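Local coordinates for protein vaginolysin (Gardnerella vaginalis, PDB 5IMY) that probably binds cholesterol and lyses host cells by forming pores in their membranes, as cholesterol-dependent cytolysins do, at residues N38-H43 and A361-N366; T75-S80 and A349-F354; D86-P91 and D103-L108; P115-V120 and S222-D227; V163-Q168 and Q216-V221. One frame throughout, in Å; residues are numbered along the deposited sequence.

Interaction 1 of 5, residues N38-H43 and A361-N366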
# COMPACT_ATOMS: atom_id res chain seq x y z
N ASN A 38 2.14 10.22 -35.38
CA ASN A 38 1.64 8.87 -35.66
C ASN A 38 2.30 8.24 -36.88
O ASN A 38 2.16 7.03 -37.07
CB ASN A 38 0.12 8.90 -35.85
CG ASN A 38 -0.63 8.92 -34.53
OD1 ASN A 38 -0.95 7.87 -33.97
ND2 ASN A 38 -0.91 10.12 -34.03
N ILE A 39 3.02 9.02 -37.69
CA ILE A 39 3.66 8.45 -38.87
C ILE A 39 4.80 7.53 -38.46
O ILE A 39 5.12 6.58 -39.19
CB ILE A 39 4.14 9.57 -39.81
CG1 ILE A 39 4.48 9.00 -41.19
CG2 ILE A 39 5.35 10.30 -39.24
CD1 ILE A 39 3.28 8.50 -41.97
N LEU A 40 5.43 7.79 -37.32
CA LEU A 40 6.57 7.00 -36.85
C LEU A 40 6.30 6.39 -35.48
O LEU A 40 7.23 6.11 -34.72
CB LEU A 40 7.83 7.87 -36.80
CG LEU A 40 8.50 8.17 -38.14
CD1 LEU A 40 9.58 9.23 -37.97
CD2 LEU A 40 9.08 6.91 -38.76
N ALA A 41 5.03 6.16 -35.15
CA ALA A 41 4.66 5.57 -33.87
C ALA A 41 4.52 4.06 -34.00
O ALA A 41 3.99 3.55 -34.99
CB ALA A 41 3.35 6.17 -33.36
N ARG A 42 5.00 3.35 -32.98
CA ARG A 42 4.92 1.90 -32.91
C ARG A 42 4.08 1.50 -31.70
O ARG A 42 4.06 2.20 -30.69
CB ARG A 42 6.32 1.27 -32.82
CG ARG A 42 6.35 -0.23 -32.59
CD ARG A 42 7.70 -0.83 -32.98
NE ARG A 42 8.83 -0.17 -32.32
CZ ARG A 42 9.44 -0.60 -31.22
NH1 ARG A 42 9.04 -1.72 -30.61
NH2 ARG A 42 10.46 0.08 -30.72
N HIS A 43 3.38 0.37 -31.82
CA HIS A 43 2.47 -0.09 -30.77
C HIS A 43 2.68 -1.58 -30.54
O HIS A 43 2.65 -2.36 -31.49
CB HIS A 43 1.01 0.19 -31.13
CG HIS A 43 0.67 1.65 -31.18
ND1 HIS A 43 0.88 2.43 -32.29
CD2 HIS A 43 0.12 2.47 -30.24
CE1 HIS A 43 0.49 3.67 -32.04
NE2 HIS A 43 0.02 3.72 -30.81
N ALA A 361 12.97 14.28 -36.40
CA ALA A 361 11.86 13.35 -36.29
C ALA A 361 12.05 12.45 -35.08
O ALA A 361 13.17 12.03 -34.77
CB ALA A 361 11.75 12.49 -37.56
N THR A 362 10.95 12.17 -34.39
CA THR A 362 10.96 11.33 -33.20
C THR A 362 10.14 10.07 -33.43
O THR A 362 9.14 10.09 -34.16
CB THR A 362 10.41 12.08 -31.98
OG1 THR A 362 9.06 12.49 -32.24
CG2 THR A 362 11.25 13.31 -31.67
N LEU A 363 10.57 8.98 -32.81
CA LEU A 363 9.88 7.70 -32.90
C LEU A 363 9.21 7.41 -31.56
O LEU A 363 9.87 7.38 -30.52
CB LEU A 363 10.85 6.57 -33.26
CG LEU A 363 11.16 6.42 -34.75
CD1 LEU A 363 12.02 7.57 -35.25
CD2 LEU A 363 11.84 5.08 -35.02
N GLN A 364 7.90 7.20 -31.60
CA GLN A 364 7.12 6.87 -30.42
C GLN A 364 6.91 5.37 -30.37
O GLN A 364 6.41 4.77 -31.33
CB GLN A 364 5.78 7.61 -30.42
CG GLN A 364 4.80 7.13 -29.36
CD GLN A 364 3.55 7.98 -29.29
OE1 GLN A 364 3.61 9.18 -29.00
NE2 GLN A 364 2.40 7.38 -29.58
N SER A 365 7.30 4.75 -29.26
CA SER A 365 7.10 3.32 -29.04
C SER A 365 6.42 3.14 -27.70
O SER A 365 6.84 3.73 -26.70
CB SER A 365 8.43 2.56 -29.08
OG SER A 365 9.02 2.66 -30.36
N ASN A 366 5.37 2.32 -27.67
CA ASN A 366 4.68 2.02 -26.43
C ASN A 366 4.24 0.57 -26.43
O ASN A 366 3.99 -0.02 -27.48
CB ASN A 366 3.47 2.95 -26.21
CG ASN A 366 2.28 2.56 -27.05
OD1 ASN A 366 2.41 2.20 -28.22
ND2 ASN A 366 1.09 2.63 -26.46
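Gln364 O receives the backbone N-H of Arg42 at 2.6 Å. The bond is nearly straight at the hydrogen, 164°, and lies close to the carbonyl axis. The same oxygen also meets the alpha C-H of Ala41, with Ala41 CA at 3.2 Å. A second backbone bond runs from Asn366 N to Arg42 O at 3.3 Å, its donor above the carbonyl plane. Residues 41-43 and 363-366 thus pair as parallel beta strands. At the start of the pair, Gln364 N gives a weak bond to Leu40 O.

On one side of the sheet, Arg42 lies over Ser365. CG of Arg42 is anti to the backbone N (chi1 173°), and the chain bends at chi3, 54°. Ser365 CB sits over one guanidinium face, offset toward the rim and 3.6 Å from Arg42 NH2. Ser365 OG is near the same nitrogen, but the angle is poor for a hydrogen bond. Arg42 NH2 instead bonds Lys181 O, which ties the arginine to the chain beyond the sheet. On the other side, Ala41 CB and Gln364 CB touch at 4.1 Å. Just ahead of strand 41-43, Leu40 points across the gap. Its CD1 meets Ala361 CB at 3.9 Å and Leu363 CD1 at 4.0 Å.

Strand 363-389 is bonded on its other edge to strand 62-76, through Thr76 and Asn74. It therefore lies between that antiparallel neighbour and the short parallel strand 41-43. Leu40 also packs on Leu101 and Met102 of helix 99-102.

Interaction 2 of 5, residues T75-S80 and A349-F354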
# COMPACT_ATOMS: atom_id res chain seq x y z
N THR A 75 9.63 8.11 -26.46
CA THR A 75 9.79 8.95 -27.64
C THR A 75 11.25 9.38 -27.71
O THR A 75 11.75 10.01 -26.77
CB THR A 75 8.87 10.17 -27.58
OG1 THR A 75 7.51 9.74 -27.48
CG2 THR A 75 9.03 11.03 -28.83
N THR A 76 11.91 9.04 -28.81
CA THR A 76 13.32 9.36 -28.97
C THR A 76 13.60 9.69 -30.43
O THR A 76 12.90 9.23 -31.34
CB THR A 76 14.22 8.19 -28.52
OG1 THR A 76 15.60 8.57 -28.65
CG2 THR A 76 13.95 6.94 -29.34
N SER A 77 14.64 10.49 -30.64
CA SER A 77 15.15 10.79 -31.98
C SER A 77 16.57 10.28 -32.17
O SER A 77 17.18 10.55 -33.21
CB SER A 77 15.10 12.30 -32.24
OG SER A 77 16.12 12.97 -31.51
N ASN A 78 17.11 9.56 -31.19
CA ASN A 78 18.50 9.12 -31.19
C ASN A 78 18.50 7.60 -31.40
O ASN A 78 18.47 6.83 -30.44
CB ASN A 78 19.18 9.52 -29.88
CG ASN A 78 20.68 9.33 -29.92
OD1 ASN A 78 21.21 8.35 -29.41
ND2 ASN A 78 21.38 10.29 -30.52
N LEU A 79 18.53 7.19 -32.66
CA LEU A 79 18.42 5.78 -33.02
C LEU A 79 19.78 5.11 -32.99
O LEU A 79 20.80 5.71 -33.34
CB LEU A 79 17.79 5.62 -34.40
CG LEU A 79 16.31 5.99 -34.52
CD1 LEU A 79 16.14 7.50 -34.67
CD2 LEU A 79 15.67 5.26 -35.70
N SER A 80 19.79 3.85 -32.58
CA SER A 80 21.03 3.10 -32.45
C SER A 80 21.53 2.62 -33.81
O SER A 80 20.75 2.29 -34.70
CB SER A 80 20.84 1.89 -31.53
OG SER A 80 20.59 2.29 -30.20
N ALA A 349 25.06 6.00 -33.06
CA ALA A 349 23.70 6.52 -33.11
C ALA A 349 23.55 7.42 -34.32
O ALA A 349 24.52 7.97 -34.84
CB ALA A 349 23.34 7.28 -31.83
N TYR A 350 22.30 7.58 -34.77
CA TYR A 350 22.00 8.47 -35.87
C TYR A 350 20.65 9.14 -35.62
O TYR A 350 19.78 8.58 -34.95
CB TYR A 350 21.99 7.74 -37.22
CG TYR A 350 20.87 6.74 -37.41
CD1 TYR A 350 19.76 7.05 -38.19
CD2 TYR A 350 20.93 5.48 -36.83
CE1 TYR A 350 18.74 6.14 -38.37
CE2 TYR A 350 19.91 4.56 -37.01
CZ TYR A 350 18.82 4.89 -37.78
OH TYR A 350 17.80 3.98 -37.96
N THR A 351 20.50 10.34 -36.18
CA THR A 351 19.28 11.12 -36.07
C THR A 351 18.75 11.40 -37.47
O THR A 351 19.53 11.66 -38.40
CB THR A 351 19.53 12.44 -35.33
OG1 THR A 351 20.08 12.17 -34.04
CG2 THR A 351 18.23 13.23 -35.18
N THR A 352 17.43 11.35 -37.63
CA THR A 352 16.79 11.68 -38.89
C THR A 352 15.97 12.95 -38.74
O THR A 352 15.40 13.23 -37.68
CB THR A 352 15.88 10.54 -39.38
OG1 THR A 352 14.76 10.41 -38.50
CG2 THR A 352 16.64 9.22 -39.43
N SER A 353 15.90 13.72 -39.83
CA SER A 353 15.10 14.93 -39.89
C SER A 353 14.24 14.88 -41.14
O SER A 353 14.63 14.31 -42.17
CB SER A 353 15.98 16.18 -39.91
OG SER A 353 16.77 16.27 -38.74
N PHE A 354 13.05 15.47 -41.05
CA PHE A 354 12.13 15.48 -42.18
C PHE A 354 12.65 16.40 -43.28
O PHE A 354 13.13 17.51 -43.01
CB PHE A 354 10.74 15.93 -41.74
CG PHE A 354 9.99 14.90 -40.95
CD1 PHE A 354 9.51 13.75 -41.55
CD2 PHE A 354 9.76 15.08 -39.59
CE1 PHE A 354 8.82 12.80 -40.83
CE2 PHE A 354 9.07 14.14 -38.86
CZ PHE A 354 8.60 12.99 -39.48
O HOH W 1 15.53 10.42 -35.58
O HOH W 2 19.24 12.95 -31.41
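This is a short antiparallel pairing of two beta bridges, mostly buried, where residues 79-80 join strand 347-354 of the large antiparallel sheet. Residues 75-76 end strand 62-76 of a different sheet, so the segment passes from one sheet to the other. An ST turn marks the bend: Thr76 OG1 accepts the N-H of Asn78 at 3.1 Å. Leu79 and Tyr350 form the hydrogen-bonded pair. Leu79 N reaches Tyr350 O at 3.0 Å, and Tyr350 N reaches Leu79 O at 2.8 Å.

Their side chains meet on the same sheet face. CG of Tyr350 lies between the backbone N and the carbonyl carbon (chi1 68°). Leu79 CB sits over one ring face, 3.8 Å from the centroid, in a CH-pi contact displaced toward CE2 and CZ. Beyond it Leu79 CD2 touches Tyr350 OH. That hydroxyl bonds Asn104 OD1, a bond that holds the hydroxyl end of the ring.

Before the bridges, waters link the loop at Ser77 to strand 347-354. One water donates to Ser77 O and accepts from Thr352 N. Another links Ser77 OG with Thr351 OG1. At the ring edge, in its plane, Ser80 O lies 3.3 Å from Tyr350 CE2.

Interaction 3 of 5, residues D86-P91 and D103-L108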
# COMPACT_ATOMS: atom_id res chain seq x y z
N ASP A 86 24.11 -0.63 -40.36
CA ASP A 86 25.25 0.23 -40.68
C ASP A 86 25.40 0.43 -42.18
O ASP A 86 25.93 1.46 -42.62
CB ASP A 86 26.54 -0.38 -40.10
CG ASP A 86 27.71 0.57 -40.16
OD1 ASP A 86 27.50 1.79 -39.99
OD2 ASP A 86 28.85 0.11 -40.37
N ASP A 87 24.93 -0.53 -42.98
CA ASP A 87 25.03 -0.40 -44.44
C ASP A 87 24.28 0.82 -44.95
O ASP A 87 24.71 1.45 -45.92
CB ASP A 87 24.47 -1.66 -45.11
CG ASP A 87 25.50 -2.77 -45.20
OD1 ASP A 87 26.68 -2.47 -45.48
OD2 ASP A 87 25.12 -3.94 -45.00
N ARG A 88 23.16 1.18 -44.31
CA ARG A 88 22.27 2.21 -44.83
C ARG A 88 22.22 3.45 -43.93
O ARG A 88 21.36 4.31 -44.14
CB ARG A 88 20.86 1.65 -45.00
CG ARG A 88 20.82 0.38 -45.83
CD ARG A 88 20.26 -0.81 -45.06
NE ARG A 88 19.17 -1.43 -45.80
CZ ARG A 88 18.81 -2.71 -45.69
NH1 ARG A 88 19.46 -3.52 -44.87
NH2 ARG A 88 17.80 -3.16 -46.41
N VAL A 89 23.11 3.55 -42.95
CA VAL A 89 23.13 4.68 -42.03
C VAL A 89 24.40 5.47 -42.30
O VAL A 89 25.51 5.01 -41.99
CB VAL A 89 23.05 4.23 -40.57
CG1 VAL A 89 23.20 5.42 -39.63
CG2 VAL A 89 21.74 3.51 -40.31
N TYR A 90 24.25 6.65 -42.88
CA TYR A 90 25.36 7.56 -43.06
C TYR A 90 24.81 8.98 -43.11
O TYR A 90 23.65 9.17 -43.49
CB TYR A 90 26.16 7.26 -44.34
CG TYR A 90 25.33 7.08 -45.60
CD1 TYR A 90 25.08 8.15 -46.45
CD2 TYR A 90 24.81 5.84 -45.94
CE1 TYR A 90 24.33 7.99 -47.60
CE2 TYR A 90 24.06 5.67 -47.09
CZ TYR A 90 23.83 6.74 -47.91
OH TYR A 90 23.08 6.57 -49.05
N PRO A 91 25.60 9.97 -42.71
CA PRO A 91 25.16 11.37 -42.87
C PRO A 91 24.74 11.65 -44.30
O PRO A 91 25.52 11.45 -45.23
CB PRO A 91 26.40 12.18 -42.47
CG PRO A 91 27.18 11.27 -41.58
CD PRO A 91 26.93 9.88 -42.07
N ASP A 103 11.52 -0.10 -37.33
CA ASP A 103 12.19 -1.32 -36.89
C ASP A 103 13.71 -1.18 -36.85
O ASP A 103 14.40 -2.15 -36.53
CB ASP A 103 11.81 -2.48 -37.81
CG ASP A 103 10.34 -2.86 -37.70
OD1 ASP A 103 9.69 -2.43 -36.72
OD2 ASP A 103 9.84 -3.58 -38.59
N ASN A 104 14.23 0.01 -37.16
CA ASN A 104 15.67 0.28 -37.15
C ASN A 104 16.39 -0.45 -38.27
O ASN A 104 17.58 -0.76 -38.16
CB ASN A 104 16.29 -0.08 -35.80
CG ASN A 104 17.42 0.87 -35.41
OD1 ASN A 104 17.48 2.01 -35.87
ND2 ASN A 104 18.31 0.40 -34.55
N MET A 105 15.68 -0.73 -39.37
CA MET A 105 16.28 -1.31 -40.57
C MET A 105 15.88 -0.47 -41.78
O MET A 105 15.26 -0.97 -42.73
CB MET A 105 15.84 -2.77 -40.75
CG MET A 105 16.53 -3.74 -39.81
SD MET A 105 18.32 -3.75 -40.00
CE MET A 105 18.49 -4.14 -41.74
N PRO A 106 16.23 0.81 -41.78
CA PRO A 106 15.75 1.70 -42.84
C PRO A 106 16.27 1.28 -44.20
O PRO A 106 17.39 0.78 -44.34
CB PRO A 106 16.29 3.07 -42.42
CG PRO A 106 17.50 2.77 -41.61
CD PRO A 106 17.19 1.48 -40.89
N SER A 107 15.44 1.49 -45.22
CA SER A 107 15.81 1.26 -46.60
C SER A 107 16.01 2.59 -47.30
O SER A 107 15.26 3.54 -47.08
CB SER A 107 14.74 0.44 -47.33
OG SER A 107 13.50 1.11 -47.33
N LEU A 108 17.03 2.66 -48.15
CA LEU A 108 17.36 3.90 -48.83
C LEU A 108 16.31 4.23 -49.88
O LEU A 108 15.59 3.37 -50.38
CB LEU A 108 18.74 3.81 -49.48
CG LEU A 108 19.90 3.50 -48.54
CD1 LEU A 108 21.13 3.08 -49.32
CD2 LEU A 108 20.21 4.71 -47.67
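Arg88 reaches across to residues 105-108 and lays its aliphatic chain beside the backbone carbonyl of Pro106. Arg88 CD is 3.4 Å and Arg88 NE 3.2 Å from Pro106 O, but the N-H angle is too poor for a hydrogen bond. Bends at chi2 (120°) and chi3 (127°) shape this path. Beyond them, Arg88 NH1 comes to 3.3 Å from Met105 CE.

Leu108 touches both Arg88 and Tyr90. Leu108 CG rests 4.1 Å from Arg88 CB. Leu108 CD2 touches Tyr90 OH at 3.7 Å and Tyr90 CE2 at 4.0 Å, the two side chains crossing at about a right angle. Val89 CG2 and Pro106 CG make a looser contact.

In the next shell, Pro106 and Leu108 pack on Phe95 of strand 94-96. Asn104, with positive phi just after helix 99-102, completes a Schellman motif. Its ND2 bonds Ser80 O, and its backbone O accepts from Asn85 ND2. Lys139 holds 86-91 through a salt bridge with Asp86 and a hydrogen bond to Val89 O.

No hydrogen bond passes between 86-91 and 103-108. Between these residues the contact is van der Waals, perhaps with some attraction between the arginine charge and the Pro106 carbonyl dipole.

Interaction 4 of 5, residues P115-V120 and S222-D227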
# COMPACT_ATOMS: atom_id res chain seq x y z
N PRO A 115 25.48 16.90 -54.60
CA PRO A 115 26.53 16.95 -53.58
C PRO A 115 25.97 17.43 -52.25
O PRO A 115 24.97 18.14 -52.20
CB PRO A 115 27.55 17.93 -54.16
CG PRO A 115 27.33 17.87 -55.63
CD PRO A 115 25.86 17.63 -55.82
N ILE A 116 26.65 17.04 -51.17
CA ILE A 116 26.22 17.39 -49.83
C ILE A 116 27.45 17.67 -48.98
O ILE A 116 28.51 17.05 -49.17
CB ILE A 116 25.35 16.28 -49.21
CG1 ILE A 116 24.77 16.72 -47.86
CG2 ILE A 116 26.15 14.99 -49.05
CD1 ILE A 116 23.47 16.04 -47.53
N THR A 117 27.33 18.62 -48.06
CA THR A 117 28.43 19.06 -47.22
C THR A 117 28.25 18.50 -45.82
O THR A 117 27.21 18.70 -45.19
CB THR A 117 28.52 20.58 -47.17
OG1 THR A 117 28.77 21.09 -48.49
CG2 THR A 117 29.65 21.03 -46.24
N LEU A 118 29.28 17.81 -45.33
CA LEU A 118 29.30 17.27 -43.98
C LEU A 118 30.19 18.12 -43.09
O LEU A 118 31.10 18.81 -43.56
CB LEU A 118 29.80 15.83 -43.98
CG LEU A 118 29.19 14.91 -45.04
CD1 LEU A 118 29.76 13.51 -44.91
CD2 LEU A 118 27.68 14.89 -44.93
N SER A 119 29.93 18.07 -41.79
CA SER A 119 30.75 18.77 -40.82
C SER A 119 30.93 17.90 -39.59
O SER A 119 30.05 17.12 -39.22
CB SER A 119 30.13 20.10 -40.40
OG SER A 119 30.82 20.61 -39.28
N VAL A 120 32.09 18.06 -38.94
CA VAL A 120 32.43 17.33 -37.73
C VAL A 120 32.73 18.35 -36.64
O VAL A 120 33.38 19.37 -36.89
CB VAL A 120 33.63 16.39 -37.96
CG1 VAL A 120 34.90 17.18 -38.27
CG2 VAL A 120 33.83 15.48 -36.75
N SER A 222 27.68 15.90 -38.92
CA SER A 222 26.39 16.51 -39.18
C SER A 222 26.29 16.97 -40.63
O SER A 222 27.30 17.17 -41.31
CB SER A 222 26.15 17.70 -38.24
OG SER A 222 25.03 18.46 -38.66
N VAL A 223 25.06 17.13 -41.09
CA VAL A 223 24.75 17.58 -42.44
C VAL A 223 24.38 19.06 -42.39
O VAL A 223 23.72 19.51 -41.44
CB VAL A 223 23.62 16.74 -43.05
CG1 VAL A 223 23.04 17.43 -44.29
CG2 VAL A 223 24.13 15.35 -43.40
N ASP A 224 24.79 19.80 -43.41
CA ASP A 224 24.51 21.23 -43.47
C ASP A 224 23.08 21.48 -43.95
O ASP A 224 22.45 20.64 -44.60
CB ASP A 224 25.50 21.93 -44.40
CG ASP A 224 26.58 22.67 -43.64
OD1 ASP A 224 26.29 23.23 -42.56
OD2 ASP A 224 27.73 22.71 -44.13
N ALA A 225 22.57 22.66 -43.61
CA ALA A 225 21.26 23.10 -44.06
C ALA A 225 21.16 22.97 -45.58
O ALA A 225 21.98 23.58 -46.29
CB ALA A 225 21.02 24.54 -43.63
N PRO A 226 20.21 22.22 -46.11
CA PRO A 226 20.09 22.08 -47.57
C PRO A 226 19.53 23.29 -48.29
O PRO A 226 19.30 23.20 -49.50
CB PRO A 226 19.13 20.88 -47.72
CG PRO A 226 19.12 20.20 -46.41
CD PRO A 226 19.32 21.28 -45.41
N ASP A 227 19.29 24.42 -47.62
CA ASP A 227 18.77 25.61 -48.27
C ASP A 227 17.36 25.38 -48.81
O ASP A 227 16.42 26.08 -48.43
CB ASP A 227 19.70 26.07 -49.40
CG ASP A 227 19.30 27.40 -49.99
OD1 ASP A 227 18.56 28.15 -49.32
OD2 ASP A 227 19.72 27.69 -51.13
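Three backbone hydrogen bonds join residues 117-119 to residues 222-224. Ser119 and Ser222 form the hydrogen-bonded pair: Ser222 N donates to Ser119 O at 2.7 Å, and Ser119 N donates to Ser222 O at 2.8 Å. The first is nearly straight, 170° at the hydrogen. Asp224 N then gives a longer bond to Thr117 O, at 3.2 Å. Between these rungs Leu118 faces Val223 as a non-hydrogen-bonded pair. There the alpha C-H of Leu118 points to Ser222 O, with Leu118 CA 3.3 Å from that oxygen.

The apolar contacts gather round Val223, whose two methyls meet different partners. CG1, anti to the backbone N (chi1 165°), touches Ile116 CD1 at 3.6 Å. The Ile116 and Val223 side chains cross at about a right angle. CG2 of Val223 meets Leu118 CD2 at 3.9 Å.

Among the polar side chains, Ser119 and Ser222 lie on the other face, and Asp224, just past the strand, faces Thr117. Asp224 OD2 comes to 3.3 Å from the methyl carbon Thr117 CG2. The Thr117 hydroxyl has a weak hydrogen bond with Thr133 on the neighbouring strand. Ser222 OG turns along its own chain and gives a weak bond to Val223 O.

The contact lies at the end of strand 208-223. Strand 116-120 is also bonded to strand 131-134 on its other edge, and Leu118 packs on Val142 of helix 139-158. The pattern is that of an antiparallel sheet with an apolar face covered by a helix and a face bearing serines opposite.

Interaction 5 of 5, residues V163-Q168 and Q216-V221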
# COMPACT_ATOMS: atom_id res chain seq x y z
N VAL A 163 39.94 15.01 -26.16
CA VAL A 163 38.49 15.15 -26.22
C VAL A 163 37.87 14.10 -25.31
O VAL A 163 38.18 12.90 -25.42
CB VAL A 163 37.98 15.00 -27.66
CG1 VAL A 163 36.45 14.93 -27.70
CG2 VAL A 163 38.49 16.14 -28.52
N ALA A 164 37.00 14.54 -24.42
CA ALA A 164 36.24 13.65 -23.55
C ALA A 164 34.85 13.44 -24.13
O ALA A 164 34.25 14.37 -24.68
CB ALA A 164 36.14 14.22 -22.13
N ALA A 165 34.35 12.22 -24.01
CA ALA A 165 33.06 11.87 -24.58
C ALA A 165 31.92 12.44 -23.75
O ALA A 165 31.93 12.36 -22.52
CB ALA A 165 32.91 10.35 -24.68
N ARG A 166 30.93 13.02 -24.44
CA ARG A 166 29.65 13.27 -23.80
C ARG A 166 28.95 11.94 -23.59
O ARG A 166 28.73 11.19 -24.55
CB ARG A 166 28.78 14.19 -24.65
CG ARG A 166 27.41 14.47 -24.03
CD ARG A 166 26.37 14.74 -25.10
NE ARG A 166 26.76 15.86 -25.94
CZ ARG A 166 26.69 17.13 -25.55
NH1 ARG A 166 26.24 17.43 -24.34
NH2 ARG A 166 27.07 18.09 -26.38
N MET A 167 28.61 11.64 -22.35
CA MET A 167 28.01 10.36 -22.01
C MET A 167 26.53 10.54 -21.72
O MET A 167 26.12 11.52 -21.10
CB MET A 167 28.71 9.74 -20.80
CG MET A 167 29.02 8.26 -20.97
SD MET A 167 28.02 7.22 -19.90
CE MET A 167 29.28 6.61 -18.79
N GLN A 168 25.73 9.59 -22.20
CA GLN A 168 24.31 9.55 -21.94
C GLN A 168 23.90 8.10 -21.78
O GLN A 168 24.42 7.22 -22.46
CB GLN A 168 23.51 10.21 -23.08
CG GLN A 168 23.43 9.39 -24.35
CD GLN A 168 23.19 10.24 -25.58
OE1 GLN A 168 22.79 11.40 -25.48
NE2 GLN A 168 23.43 9.67 -26.76
N GLN A 216 28.82 6.62 -25.34
CA GLN A 216 29.91 7.58 -25.18
C GLN A 216 30.21 8.17 -26.56
O GLN A 216 30.72 7.47 -27.44
CB GLN A 216 31.14 6.91 -24.58
CG GLN A 216 30.84 6.06 -23.36
CD GLN A 216 32.09 5.65 -22.61
OE1 GLN A 216 32.63 4.57 -22.84
NE2 GLN A 216 32.54 6.50 -21.70
N THR A 217 29.87 9.44 -26.74
CA THR A 217 30.03 10.12 -28.02
C THR A 217 31.30 10.96 -27.99
O THR A 217 31.42 11.88 -27.16
CB THR A 217 28.82 10.99 -28.33
OG1 THR A 217 27.64 10.18 -28.38
CG2 THR A 217 28.99 11.70 -29.67
N TYR A 218 32.24 10.66 -28.88
CA TYR A 218 33.43 11.49 -29.03
C TYR A 218 33.16 12.69 -29.92
O TYR A 218 33.58 13.81 -29.60
CB TYR A 218 34.57 10.66 -29.62
CG TYR A 218 34.96 9.46 -28.78
CD1 TYR A 218 35.17 9.58 -27.41
CD2 TYR A 218 35.10 8.21 -29.36
CE1 TYR A 218 35.51 8.48 -26.65
CE2 TYR A 218 35.44 7.11 -28.61
CZ TYR A 218 35.65 7.24 -27.25
OH TYR A 218 35.99 6.14 -26.51
N TYR A 219 32.47 12.48 -31.04
CA TYR A 219 32.19 13.56 -31.97
C TYR A 219 30.98 13.17 -32.82
O TYR A 219 30.58 12.01 -32.86
CB TYR A 219 33.40 13.86 -32.87
CG TYR A 219 33.96 12.64 -33.58
CD1 TYR A 219 33.41 12.20 -34.78
CD2 TYR A 219 35.03 11.94 -33.05
CE1 TYR A 219 33.92 11.10 -35.43
CE2 TYR A 219 35.55 10.83 -33.70
CZ TYR A 219 34.99 10.42 -34.88
OH TYR A 219 35.50 9.31 -35.53
N THR A 220 30.43 14.17 -33.49
CA THR A 220 29.23 14.00 -34.30
C THR A 220 29.50 14.55 -35.70
O THR A 220 30.02 15.66 -35.85
CB THR A 220 28.03 14.72 -33.67
OG1 THR A 220 27.71 14.10 -32.42
CG2 THR A 220 26.82 14.69 -34.59
N VAL A 221 29.14 13.77 -36.71
CA VAL A 221 29.20 14.20 -38.10
C VAL A 221 27.81 14.64 -38.50
O VAL A 221 26.85 13.86 -38.43
CB VAL A 221 29.72 13.08 -39.03
CG1 VAL A 221 29.74 13.56 -40.48
CG2 VAL A 221 31.11 12.63 -38.59
O HOH W 3 26.39 9.91 -25.98
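Ala165 CB points into the angle formed by residues 216-218. It lies 3.6 Å from Tyr218 CD1, the ring atom nearest to it. The methyl also touches Gln216 CB and, at 3.3 Å from Ala165 CB, Thr217 O. Tyr218 CG is anti to the carbonyl carbon (chi1 -59°). The ring is oblique to the methyl. The phenol is held by a hydrogen bond from Tyr218 OH to Gly336 O.

Further along, Met167 and Gln216 lie side by side and point the same way. Their CG atoms touch at 3.7 Å. Gln216 runs extended beyond CG, and its amide has weak hydrogen bonds to Arg263 and Ile333 O.

Between these two groups Arg166 and Thr217 pair through the backbone. Thr217 N donates to Arg166 O at 3.0 Å, almost straight at 173°. The return bond from Arg166 N to Thr217 O is weak and bent. A water adds a further link. It donates to Arg166 O and lies 2.7 Å from Thr217 OG1.

Val163 CG1 touches Tyr218 O where the chain turns a corner. Tyr218 and Tyr219 both face Tyr261 of strand 253-261, a classic beta bulge. Beyond it Tyr219 and Val221 pack on helix 139-158, while residues 216-217 pair with strand 166-173. The bulge in strand 208-223 thus separates the part paired with 166-173 from the part next to that helix.

In the fold
From the N terminus, interaction 1 opens the widest loop, at 38-43, and closes it at 361-366. Interaction 2 opens next, at 75-80, and closes at 349-354, just inside it. Within that loop, interaction 3 closes first, at 103-108. Interaction 4 then opens at 115-120, and interaction 5 is nested inside it, closing at 216-221 just before 222-227. None cross. Interactions 4 and 5 share strand 208-223, and interaction 2 reaches the same antiparallel sheet. Interaction 1 lies within the sheet of strand 363-389; interaction 2, whose segment 75-80 leaves that sheet, links it to the antiparallel one. Interaction 3 touches 2, 4 and 5; Pro91 packs against residues of both 4 and 5.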